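Long-range contacts in glycine betaine, L-proline ABC transporter, glycine/betaine/L-proline-binding protein (ProX) (Borrelia burgdorferi, PDB 3TMG), which binds glycine betaine and probably serves as the substrate-binding component of an ABC transporter for this compatible solute: residues 88-94 and 209-215; 28-32 and 69-73; 100-106 and 192-196; 160-164 and 181-187. The contacts are given in a common frame with arbitrary orientation. Where two conformers were deposited one is given. Residue numbers count along the deposited sequence, not the author numbering.

Interaction 1: 88-94 and 209-215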
# COMPACT_ATOMS: atom_id res chain seq x y z
N PHE A 88 -5.47 -2.96 18.77
CA PHE A 88 -4.09 -3.00 18.28
C PHE A 88 -3.33 -1.76 18.76
O PHE A 88 -3.93 -0.84 19.34
CB PHE A 88 -4.03 -3.16 16.74
CG PHE A 88 -4.79 -2.10 15.96
CD1 PHE A 88 -4.34 -0.79 15.91
CD2 PHE A 88 -5.93 -2.45 15.23
CE1 PHE A 88 -5.05 0.20 15.19
CE2 PHE A 88 -6.62 -1.49 14.48
CZ PHE A 88 -6.19 -0.15 14.46
N VAL A 89 -2.02 -1.74 18.55
CA VAL A 89 -1.22 -0.55 18.93
C VAL A 89 -0.69 0.10 17.65
O VAL A 89 -0.04 -0.57 16.86
CB VAL A 89 -0.00 -0.89 19.82
CG1 VAL A 89 0.65 0.40 20.29
CG2 VAL A 89 -0.42 -1.70 21.04
N ASP A 90 -0.96 1.39 17.47
CA ASP A 90 -0.50 2.09 16.29
C ASP A 90 0.85 2.72 16.63
O ASP A 90 0.90 3.62 17.48
CB ASP A 90 -1.52 3.18 15.94
CG ASP A 90 -1.20 3.92 14.62
OD1 ASP A 90 -0.03 3.93 14.16
OD2 ASP A 90 -2.16 4.49 14.03
N LEU A 91 1.93 2.27 15.99
CA LEU A 91 3.26 2.73 16.41
C LEU A 91 3.71 4.04 15.76
O LEU A 91 4.72 4.62 16.16
CB LEU A 91 4.32 1.65 16.19
CG LEU A 91 4.06 0.31 16.87
CD1 LEU A 91 5.21 -0.67 16.63
CD2 LEU A 91 3.77 0.48 18.35
N GLY A 92 2.93 4.52 14.78
CA GLY A 92 3.31 5.69 13.99
C GLY A 92 3.55 5.33 12.54
O GLY A 92 3.23 4.21 12.15
N ALA A 93 4.14 6.25 11.76
CA ALA A 93 4.25 6.09 10.30
C ALA A 93 5.54 5.36 10.00
O ALA A 93 6.57 5.67 10.62
CB ALA A 93 4.26 7.46 9.59
N ASN A 94 5.50 4.43 9.05
CA ASN A 94 6.75 3.90 8.47
C ASN A 94 7.11 4.57 7.13
O ASN A 94 8.20 4.34 6.58
CB ASN A 94 6.68 2.37 8.31
CG ASN A 94 5.56 1.92 7.39
OD1 ASN A 94 5.51 2.30 6.22
ND2 ASN A 94 4.68 1.08 7.92
N VAL A 209 1.68 5.70 5.77
CA VAL A 209 1.43 4.26 5.99
C VAL A 209 1.95 4.00 7.39
O VAL A 209 3.09 4.41 7.70
CB VAL A 209 2.18 3.39 4.97
CG1 VAL A 209 1.79 1.90 5.07
CG2 VAL A 209 1.94 3.92 3.53
N HIS A 210 1.13 3.35 8.21
CA HIS A 210 1.53 3.10 9.59
C HIS A 210 1.83 1.67 9.87
O HIS A 210 1.48 0.78 9.08
CB HIS A 210 0.44 3.60 10.58
CG HIS A 210 0.44 5.11 10.77
ND1 HIS A 210 0.23 5.70 11.99
CD2 HIS A 210 0.58 6.13 9.86
CE1 HIS A 210 0.26 7.03 11.86
NE2 HIS A 210 0.51 7.31 10.57
N THR A 211 2.53 1.46 10.98
CA THR A 211 2.90 0.13 11.44
C THR A 211 2.01 -0.12 12.67
O THR A 211 1.98 0.69 13.61
CB THR A 211 4.39 0.09 11.87
OG1 THR A 211 5.22 0.28 10.71
CG2 THR A 211 4.72 -1.29 12.49
N LEU A 212 1.24 -1.20 12.63
CA LEU A 212 0.42 -1.58 13.77
C LEU A 212 0.89 -2.92 14.30
O LEU A 212 1.26 -3.80 13.51
CB LEU A 212 -1.06 -1.68 13.40
CG LEU A 212 -1.61 -0.62 12.45
CD1 LEU A 212 -3.02 -0.99 11.99
CD2 LEU A 212 -1.59 0.79 13.03
N VAL A 213 0.84 -3.10 15.62
CA VAL A 213 1.25 -4.38 16.22
C VAL A 213 0.14 -4.84 17.18
O VAL A 213 -0.68 -4.05 17.63
CB VAL A 213 2.62 -4.31 16.95
CG1 VAL A 213 3.74 -3.95 16.00
CG2 VAL A 213 2.58 -3.32 18.12
N ARG A 214 0.12 -6.12 17.47
CA ARG A 214 -0.89 -6.68 18.38
C ARG A 214 -0.68 -6.15 19.80
O ARG A 214 0.44 -5.83 20.17
CB ARG A 214 -0.87 -8.20 18.36
CG ARG A 214 0.46 -8.86 18.71
CD ARG A 214 0.31 -10.37 18.83
NE ARG A 214 1.53 -10.99 19.34
CZ ARG A 214 1.84 -11.13 20.63
NH1 ARG A 214 1.02 -10.70 21.58
NH2 ARG A 214 2.99 -11.75 20.96
N LEU A 215 -1.76 -6.11 20.59
CA LEU A 215 -1.73 -5.74 22.01
C LEU A 215 -0.56 -6.28 22.87
O LEU A 215 0.03 -5.53 23.65
CB LEU A 215 -3.07 -6.11 22.69
CG LEU A 215 -4.31 -5.29 22.27
CD1 LEU A 215 -5.53 -5.62 23.10
CD2 LEU A 215 -4.03 -3.79 22.30

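Interaction 2: 28-32 and 69-73. With BET (trimethyl glycine), chain E.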
# COMPACT_ATOMS: atom_id res chain seq x y z
N GLU A 28 3.43 -2.67 -0.32
CA GLU A 28 3.27 -3.44 0.92
C GLU A 28 3.94 -4.82 0.84
O GLU A 28 4.48 -5.30 1.82
CB GLU A 28 1.77 -3.57 1.27
CG GLU A 28 1.28 -2.23 1.86
CD GLU A 28 1.41 -0.98 0.95
OE1 GLU A 28 0.98 -1.07 -0.26
OE2 GLU A 28 1.85 0.13 1.46
N THR A 29 3.86 -5.47 -0.30
CA THR A 29 4.62 -6.70 -0.54
C THR A 29 6.16 -6.42 -0.48
O THR A 29 6.89 -7.21 0.11
CB THR A 29 4.27 -7.27 -1.90
OG1 THR A 29 2.84 -7.52 -1.94
CG2 THR A 29 5.06 -8.56 -2.21
N ALA A 30 6.64 -5.34 -1.10
CA ALA A 30 8.09 -4.94 -0.95
C ALA A 30 8.51 -4.76 0.49
O ALA A 30 9.50 -5.37 0.96
CB ALA A 30 8.42 -3.69 -1.76
N ALA A 31 7.78 -3.91 1.21
CA ALA A 31 8.08 -3.70 2.66
C ALA A 31 8.03 -4.96 3.50
O ALA A 31 8.87 -5.17 4.39
CB ALA A 31 7.12 -2.66 3.27
N THR A 32 7.01 -5.80 3.26
CA THR A 32 6.81 -6.99 4.08
C THR A 32 7.92 -8.04 3.86
O THR A 32 8.44 -8.63 4.82
CB THR A 32 5.37 -7.55 3.88
OG1 THR A 32 4.45 -6.49 4.24
CG2 THR A 32 5.13 -8.71 4.83
N VAL A 69 2.84 -3.69 8.39
CA VAL A 69 3.43 -2.40 8.01
C VAL A 69 2.61 -1.79 6.85
O VAL A 69 3.11 -0.95 6.08
CB VAL A 69 4.94 -2.51 7.68
CG1 VAL A 69 5.68 -2.84 8.97
CG2 VAL A 69 5.26 -3.57 6.60
N SER A 70 1.33 -2.20 6.75
CA SER A 70 0.51 -1.88 5.57
C SER A 70 -0.72 -0.99 5.84
O SER A 70 -1.59 -0.92 4.99
CB SER A 70 0.00 -3.17 4.90
OG SER A 70 1.10 -3.92 4.40
N SER A 71 -0.77 -0.30 6.98
CA SER A 71 -1.99 0.47 7.31
C SER A 71 -2.01 1.87 6.68
O SER A 71 -1.14 2.69 6.98
CB SER A 71 -2.17 0.57 8.84
OG SER A 71 -3.27 1.39 9.23
N TRP A 72 -3.00 2.12 5.82
CA TRP A 72 -3.06 3.44 5.10
C TRP A 72 -4.05 4.30 5.81
O TRP A 72 -5.27 4.07 5.72
CB TRP A 72 -3.47 3.26 3.64
CG TRP A 72 -2.29 2.93 2.77
CD1 TRP A 72 -1.41 1.84 2.87
CD2 TRP A 72 -1.88 3.65 1.56
NE1 TRP A 72 -0.45 1.90 1.86
CE2 TRP A 72 -0.70 2.98 1.05
CE3 TRP A 72 -2.38 4.78 0.88
CZ2 TRP A 72 -0.06 3.40 -0.10
CZ3 TRP A 72 -1.71 5.21 -0.26
CH2 TRP A 72 -0.58 4.53 -0.74
N VAL A 73 -3.54 5.31 6.52
CA VAL A 73 -4.41 6.09 7.43
C VAL A 73 -4.10 7.57 7.40
O VAL A 73 -2.95 7.93 7.08
CB VAL A 73 -4.26 5.64 8.91
CG1 VAL A 73 -5.06 4.37 9.13
CG2 VAL A 73 -2.77 5.46 9.26
N BET E . -3.18 0.88 -1.50
CA BET E . -3.44 0.65 -0.07
C BET E . -4.85 1.18 0.24
O BET E . -5.93 0.59 -0.07
OXT BET E . -4.88 2.27 0.78
C1 BET E . -1.79 0.54 -1.85
C2 BET E . -3.37 2.29 -1.84
C3 BET E . -4.11 0.07 -2.31
O HOH W 1 3.81 -0.78 3.26
O HOH W 2 2.54 -5.61 6.18

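Interaction 3: 100-106 and 192-196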
# COMPACT_ATOMS: atom_id res chain seq x y z
N GLN A 100 -3.95 9.12 -2.48
CA GLN A 100 -4.78 8.24 -3.32
C GLN A 100 -5.77 9.13 -4.04
O GLN A 100 -6.10 10.22 -3.57
CB GLN A 100 -5.51 7.15 -2.47
CG GLN A 100 -6.29 7.76 -1.28
CD GLN A 100 -7.33 6.84 -0.65
OE1 GLN A 100 -7.33 5.61 -0.85
NE2 GLN A 100 -8.22 7.43 0.18
N GLY A 101 -6.20 8.72 -5.23
CA GLY A 101 -7.17 9.54 -5.96
C GLY A 101 -7.51 8.96 -7.33
O GLY A 101 -7.11 7.83 -7.66
N PHE A 102 -8.29 9.73 -8.08
CA PHE A 102 -8.79 9.37 -9.38
C PHE A 102 -7.69 9.79 -10.36
O PHE A 102 -7.19 10.92 -10.32
CB PHE A 102 -10.05 10.19 -9.67
CG PHE A 102 -11.33 9.70 -8.99
CD1 PHE A 102 -11.36 9.27 -7.68
CD2 PHE A 102 -12.53 9.74 -9.70
CE1 PHE A 102 -12.56 8.88 -7.07
CE2 PHE A 102 -13.72 9.33 -9.12
CZ PHE A 102 -13.75 8.91 -7.79
N VAL A 103 -7.33 8.88 -11.25
CA VAL A 103 -6.23 9.08 -12.17
C VAL A 103 -6.65 8.82 -13.60
O VAL A 103 -7.37 7.84 -13.90
CB VAL A 103 -5.05 8.14 -11.79
CG1 VAL A 103 -3.98 8.11 -12.87
CG2 VAL A 103 -4.45 8.59 -10.45
N VAL A 104 -6.23 9.72 -14.48
CA VAL A 104 -6.42 9.56 -15.92
C VAL A 104 -5.07 9.80 -16.61
O VAL A 104 -4.22 10.47 -16.05
CB VAL A 104 -7.47 10.56 -16.46
CG1 VAL A 104 -8.86 10.29 -15.84
CG2 VAL A 104 -7.00 12.00 -16.22
N PRO A 105 -4.89 9.29 -17.85
CA PRO A 105 -3.76 9.68 -18.69
C PRO A 105 -3.80 11.18 -18.86
O PRO A 105 -4.88 11.79 -18.94
CB PRO A 105 -4.08 9.00 -20.03
CG PRO A 105 -4.86 7.79 -19.63
CD PRO A 105 -5.75 8.30 -18.53
N SER A 106 -2.62 11.78 -18.91
CA SER A 106 -2.51 13.23 -19.06
C SER A 106 -3.16 13.77 -20.33
O SER A 106 -3.56 14.93 -20.34
CB SER A 106 -1.05 13.65 -19.02
OG SER A 106 -0.55 13.39 -17.72
N ASP A 192 2.59 8.87 -18.39
CA ASP A 192 2.23 10.25 -18.26
C ASP A 192 0.77 10.28 -17.82
O ASP A 192 -0.14 10.24 -18.64
CB ASP A 192 2.46 10.98 -19.59
CG ASP A 192 2.29 12.45 -19.47
OD1 ASP A 192 2.07 12.95 -18.34
OD2 ASP A 192 2.37 13.13 -20.50
N ILE A 193 0.56 10.34 -16.50
CA ILE A 193 -0.74 10.25 -15.89
C ILE A 193 -0.89 11.37 -14.83
O ILE A 193 0.11 11.91 -14.38
CB ILE A 193 -0.94 8.87 -15.21
CG1 ILE A 193 0.26 8.49 -14.31
CG2 ILE A 193 -1.19 7.81 -16.28
CD1 ILE A 193 0.00 7.28 -13.40
N LYS A 194 -2.12 11.64 -14.39
CA LYS A 194 -2.35 12.76 -13.47
C LYS A 194 -3.49 12.40 -12.53
O LYS A 194 -4.42 11.68 -12.92
CB LYS A 194 -2.66 14.07 -14.22
CG LYS A 194 -3.90 13.99 -15.13
CD LYS A 194 -4.10 15.28 -15.93
CE LYS A 194 -5.30 15.22 -16.84
NZ LYS A 194 -5.35 16.44 -17.70
N PHE A 195 -3.43 12.92 -11.31
CA PHE A 195 -4.59 12.92 -10.43
C PHE A 195 -5.55 14.00 -10.83
O PHE A 195 -5.13 15.07 -11.27
CB PHE A 195 -4.18 13.21 -8.98
CG PHE A 195 -3.48 12.08 -8.28
CD1 PHE A 195 -4.17 10.93 -7.95
CD2 PHE A 195 -2.13 12.20 -7.87
CE1 PHE A 195 -3.54 9.90 -7.22
CE2 PHE A 195 -1.50 11.17 -7.16
CZ PHE A 195 -2.19 10.02 -6.84
N LEU A 196 -6.83 13.70 -10.72
CA LEU A 196 -7.86 14.72 -10.86
C LEU A 196 -8.03 15.44 -9.53
O LEU A 196 -7.88 14.84 -8.45
CB LEU A 196 -9.18 14.06 -11.30
CG LEU A 196 -9.22 13.32 -12.64
CD1 LEU A 196 -10.63 12.77 -12.88
CD2 LEU A 196 -8.85 14.24 -13.82
O HOH W 3 -8.30 12.53 -6.95
O HOH W 4 -2.97 17.16 -18.57

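Interaction 4: 160-164 and 181-187. With BET (trimethyl glycine), chain E.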
# COMPACT_ATOMS: atom_id res chain seq x y z
N GLU A 160 -4.65 -4.78 -8.36
CA GLU A 160 -3.62 -3.84 -8.78
C GLU A 160 -3.05 -4.26 -10.16
O GLU A 160 -2.87 -3.41 -11.00
CB GLU A 160 -2.49 -3.71 -7.75
CG GLU A 160 -1.50 -2.58 -8.11
CD GLU A 160 -0.20 -2.55 -7.30
OE1 GLU A 160 -0.03 -3.41 -6.43
OE2 GLU A 160 0.68 -1.68 -7.53
N SER A 161 -2.77 -5.56 -10.36
CA SER A 161 -2.18 -6.04 -11.61
C SER A 161 -3.09 -5.83 -12.83
O SER A 161 -2.64 -5.35 -13.89
CB SER A 161 -1.78 -7.51 -11.48
OG SER A 161 -0.62 -7.60 -10.67
N VAL A 162 -4.37 -6.16 -12.69
CA VAL A 162 -5.34 -6.00 -13.77
C VAL A 162 -5.55 -4.51 -14.05
O VAL A 162 -5.55 -4.10 -15.23
CB VAL A 162 -6.70 -6.67 -13.45
CG1 VAL A 162 -7.75 -6.22 -14.42
CG2 VAL A 162 -6.56 -8.18 -13.44
N MET A 163 -5.71 -3.71 -12.98
CA MET A 163 -5.87 -2.24 -13.14
C MET A 163 -4.68 -1.65 -13.92
O MET A 163 -4.86 -0.93 -14.90
CB MET A 163 -6.04 -1.53 -11.76
CG MET A 163 -6.11 -0.00 -11.82
SD MET A 163 -4.51 0.85 -11.92
CE MET A 163 -4.01 0.62 -10.20
N LEU A 164 -3.46 -1.99 -13.52
CA LEU A 164 -2.26 -1.50 -14.23
C LEU A 164 -2.09 -2.00 -15.67
O LEU A 164 -1.67 -1.24 -16.54
CB LEU A 164 -1.00 -1.78 -13.44
CG LEU A 164 -0.90 -1.07 -12.08
CD1 LEU A 164 0.20 -1.77 -11.30
CD2 LEU A 164 -0.58 0.41 -12.34
N LEU A 181 -5.59 5.36 -8.36
CA LEU A 181 -4.15 5.09 -8.24
C LEU A 181 -3.65 5.85 -7.02
O LEU A 181 -4.42 6.51 -6.32
CB LEU A 181 -3.35 5.43 -9.51
CG LEU A 181 -2.75 4.20 -10.21
CD1 LEU A 181 -2.14 4.54 -11.56
CD2 LEU A 181 -1.72 3.50 -9.32
N TRP A 182 -2.36 5.74 -6.72
CA TRP A 182 -1.85 6.28 -5.49
C TRP A 182 -0.40 6.50 -5.68
O TRP A 182 0.20 5.96 -6.65
CB TRP A 182 -2.13 5.32 -4.30
CG TRP A 182 -1.58 3.92 -4.53
CD1 TRP A 182 -0.30 3.42 -4.26
CD2 TRP A 182 -2.30 2.83 -5.17
NE1 TRP A 182 -0.20 2.09 -4.64
CE2 TRP A 182 -1.37 1.69 -5.23
CE3 TRP A 182 -3.61 2.69 -5.67
CZ2 TRP A 182 -1.75 0.46 -5.76
CZ3 TRP A 182 -3.98 1.46 -6.23
CH2 TRP A 182 -3.07 0.36 -6.26
N LYS A 183 0.17 7.31 -4.79
CA LYS A 183 1.61 7.41 -4.65
C LYS A 183 1.94 6.93 -3.24
O LYS A 183 1.17 7.17 -2.30
CB LYS A 183 2.14 8.85 -4.88
CG LYS A 183 1.91 9.38 -6.28
CD LYS A 183 2.47 10.80 -6.46
CE LYS A 183 2.61 11.17 -7.95
NZ LYS A 183 2.84 12.66 -8.09
N PRO A 184 3.10 6.27 -3.08
CA PRO A 184 4.17 6.08 -4.05
C PRO A 184 3.85 4.97 -5.05
O PRO A 184 3.39 3.90 -4.65
CB PRO A 184 5.38 5.64 -3.17
CG PRO A 184 4.72 4.97 -1.98
CD PRO A 184 3.41 5.73 -1.75
N HIS A 185 4.10 5.22 -6.33
CA HIS A 185 3.93 4.17 -7.34
C HIS A 185 4.78 4.53 -8.53
O HIS A 185 4.82 5.72 -8.94
CB HIS A 185 2.45 3.99 -7.73
CG HIS A 185 2.14 2.62 -8.32
ND1 HIS A 185 2.56 2.26 -9.54
CD2 HIS A 185 1.52 1.50 -7.78
CE1 HIS A 185 2.16 0.99 -9.82
NE2 HIS A 185 1.51 0.52 -8.76
N TRP A 186 5.47 3.54 -9.09
CA TRP A 186 6.27 3.79 -10.34
C TRP A 186 5.41 4.12 -11.56
O TRP A 186 5.93 4.64 -12.57
CB TRP A 186 7.21 2.59 -10.62
CG TRP A 186 6.43 1.30 -10.62
CD1 TRP A 186 6.30 0.36 -9.59
CD2 TRP A 186 5.53 0.82 -11.68
NE1 TRP A 186 5.41 -0.63 -9.93
CE2 TRP A 186 4.94 -0.43 -11.19
CE3 TRP A 186 5.19 1.27 -12.95
CZ2 TRP A 186 4.09 -1.18 -11.95
CZ3 TRP A 186 4.29 0.53 -13.70
CH2 TRP A 186 3.75 -0.68 -13.21
N ALA A 187 4.09 3.89 -11.49
CA ALA A 187 3.22 4.22 -12.64
C ALA A 187 3.32 5.71 -13.03
O ALA A 187 3.21 6.04 -14.21
CB ALA A 187 1.76 3.86 -12.36
N BET E . -3.18 0.88 -1.50
CA BET E . -3.44 0.65 -0.07
C BET E . -4.85 1.18 0.24
O BET E . -5.93 0.59 -0.07
OXT BET E . -4.88 2.27 0.78
C1 BET E . -1.79 0.54 -1.85
C2 BET E . -3.37 2.29 -1.84
C3 BET E . -4.11 0.07 -2.31
O HOH W 5 3.16 -2.96 -8.58

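Interaction 1: 88-94 and 209-215
An antiparallel strand pair interrupted by a beta bulge joins residues 88-94 to 209-215 in the part of the antiparallel sheet that lies in one lobe of this two-lobed binding protein. The pairing starts regularly: Val89 N donates to Val213 O at 2.8 Å and Val213 N returns a bond to Val89 O at 3.0 Å. Asp90 and Leu212 then form a non-hydrogen-bonded pair. At Thr211 two residues face one, since Thr211 O accepts from Leu91 N at 2.9 Å while Thr211 N reaches past it to Gly92 O at 3.1 Å. Gly92 takes backbone angles that would jam a side chain against the preceding carbonyl, and so the kink suits glycine. Beyond it, Ala93 lies opposite His210, and Asn94 N donates to Val209 O at 2.8 Å.

On one face, Leu91 CD1 meets Val213 CG1 at 3.6 Å, against helix 222-230, and Asn94 ND2 donates to Thr211 OG1 at 3.0 Å. On the other, Leu212 CD1 sits over the face of the Phe88 ring in a CH-pi contact, 4.1 Å from the ring centroid. Asp90 OD1 closes an Asx turn by accepting from Gly92 N at 3.1 Å, while OD2 is engaged by Tyr81. That same OD1 also takes a hydrogen bond from the imidazole of the facing strand, with His210 ND1 and Asp90 OD1 2.8 Å apart.

Interaction 2: 28-32 and 69-73
A helix carboxylate hydrogen-bonded to a ligand-binding indole is the centre of the contact where residues 28-32 meet 69-73. Glu28 aims its CA-to-CB bond at the strand, but the chain then folds: chi1 is m and chi2 is p, so the carboxylate doubles over and passes Ser70, whose OG lies 3.1 Å from Glu28 CG. This bend brings Glu28 OE2 to the edge of the Trp72 indole, where Trp72 NE1 donates an almost linear hydrogen bond of 2.9 Å. With chi1 m and chi2 at 59°, Trp72 swings its ring toward the helix and offers one face to the ligand, whose methyl carbon C2 lies over it.

Thr32, in the m rotamer, turns OG1 back along its own helix to donate to Glu28 O at 2.7 Å. The same hydroxyl accepts from a water that also receives Val69 N and bonds to Ser70 OG, the latter likewise set by an m rotamer. A second water bridges Glu28 OE2 and Val69 O, at 2.8 and 2.9 Å. The direct apolar touch is slight: Ala31 CB and Val69 CG2 are 3.9 Å apart.

Glu28 OE1 comes within 3.6 Å of C1 of the betaine. Together with Trp25 and Trp182, Trp72 supplies the aromatic surroundings of the trimethylammonium group, a tryptophan cage characteristic of glycine betaine-binding proteins of the periplasmic binding protein superfamily.

Interaction 3: 100-106 and 192-196
The edge of a sheet is a good place to take stock of hydrogen bonds, and residues 100-106 and 192-196 pair antiparallel with most donors and acceptors satisfied. Val104 and Lys194 form the central hydrogen-bonded pair: Val104 N donates to Lys194 O at 3.1 Å, and Lys194 N to Val104 O at 2.9 Å. Phe102 O accepts from Leu196 N at 2.8 Å. As the strands part, a water replaces the next direct bond, accepting from Phe102 N at 3.0 Å and donating to Leu196 O at 2.8 Å. Gly101 and Val103 direct their backbone bonds to strand 179-183 on the other flank.

Pro105 has no amide hydrogen, and none is needed toward Ile193, which it faces in a non-hydrogen-bonded pair. The far end is tied twice, by Ser106 N to Asp192 O at 2.9 Å and by Ser106 OG to Asp192 OD1 at 2.7 Å. Lys194 NZ donates to Val108 O and Ile110 O and to a water 2.6 Å away, which donates to Ser106 O. Gln100 OE1 accepts from the pocket residue Thr136, and its NE2 donates to Met203 O.

Val103 CG2 packs on Phe195 CD1 at 3.4 Å, and Val104 CG2 on Leu196 CD2 at 3.8 Å. Here the long strand 88-105, having crossed from the other lobe, runs between two shorter antiparallel strands, consistent with the two-lobed architecture of type 2 periplasmic binding proteins.

Interaction 4: 160-164 and 181-187
Leu181 opens the second segment with its side-chain tip against the first turns of helix 160-172: Leu181 CD2 lies 3.8 Å from Met163 CE and 4.5 Å from Leu164 CD2. Next in sequence, Trp182 lays one face of its indole against the ligand, with Trp182 CD2 3.5 Å from C2 of the betaine, while the benzo ring also meets the helix, Trp182 CH2 lying 4.1 Å from Met163 CE and Trp182 CZ2 3.7 Å from Glu160 OE2. One tryptophan thus serves both the pocket and the core behind it. This is a wall of the interlobe cleft, where periplasmic binding proteins enclose their substrate between two domains; accordingly, the other carboxylate oxygen of Glu160, OE1, bonds to Gly26 N across the cleft.

After Lys183 a cis peptide bond precedes Pro184, and the chain turns sharply so that His185 points back at the helix. His185 NE2 donates to Glu160 OE2 at 2.7 Å, a His-carboxylate hydrogen bond made possible by the extended t,t conformation of the glutamate. The other ring nitrogen, His185 ND1, accepts from Ala187 N at 3.0 Å and so caps the start of the following short helix. Trp186 follows, its CZ2 4.0 Å from Leu164 CD1, with a water that donates to Glu160 OE2 and accepts only weakly from Trp186 NE1. Last comes Ala187, whose CB touches Leu164 CD2 at 4.2 Å.

In the fold
Two of the contacts are strand pairings and two set a helix against a strand. Interactions 1 and 3 share the long strand 88-105, with centres about 30 Å apart, and depend chiefly on backbone hydrogen bonds; interaction 1 is partly buried, interaction 3 more so. Interactions 2 and 4 are buried, bury less surface and depend on side chains. Interaction 1 adds a carboxylate bond to a ring nitrogen to its backbone pairing, whereas in 2 and 4 such a bond is the one direct hydrogen bond between the segments. At the ligand Trp72 and Trp182 pack nearly perpendicular. His210 meets Ser71, and Gly101 meets Leu181, so the strand pairings adjoin the ligand-lining contacts in both lobes.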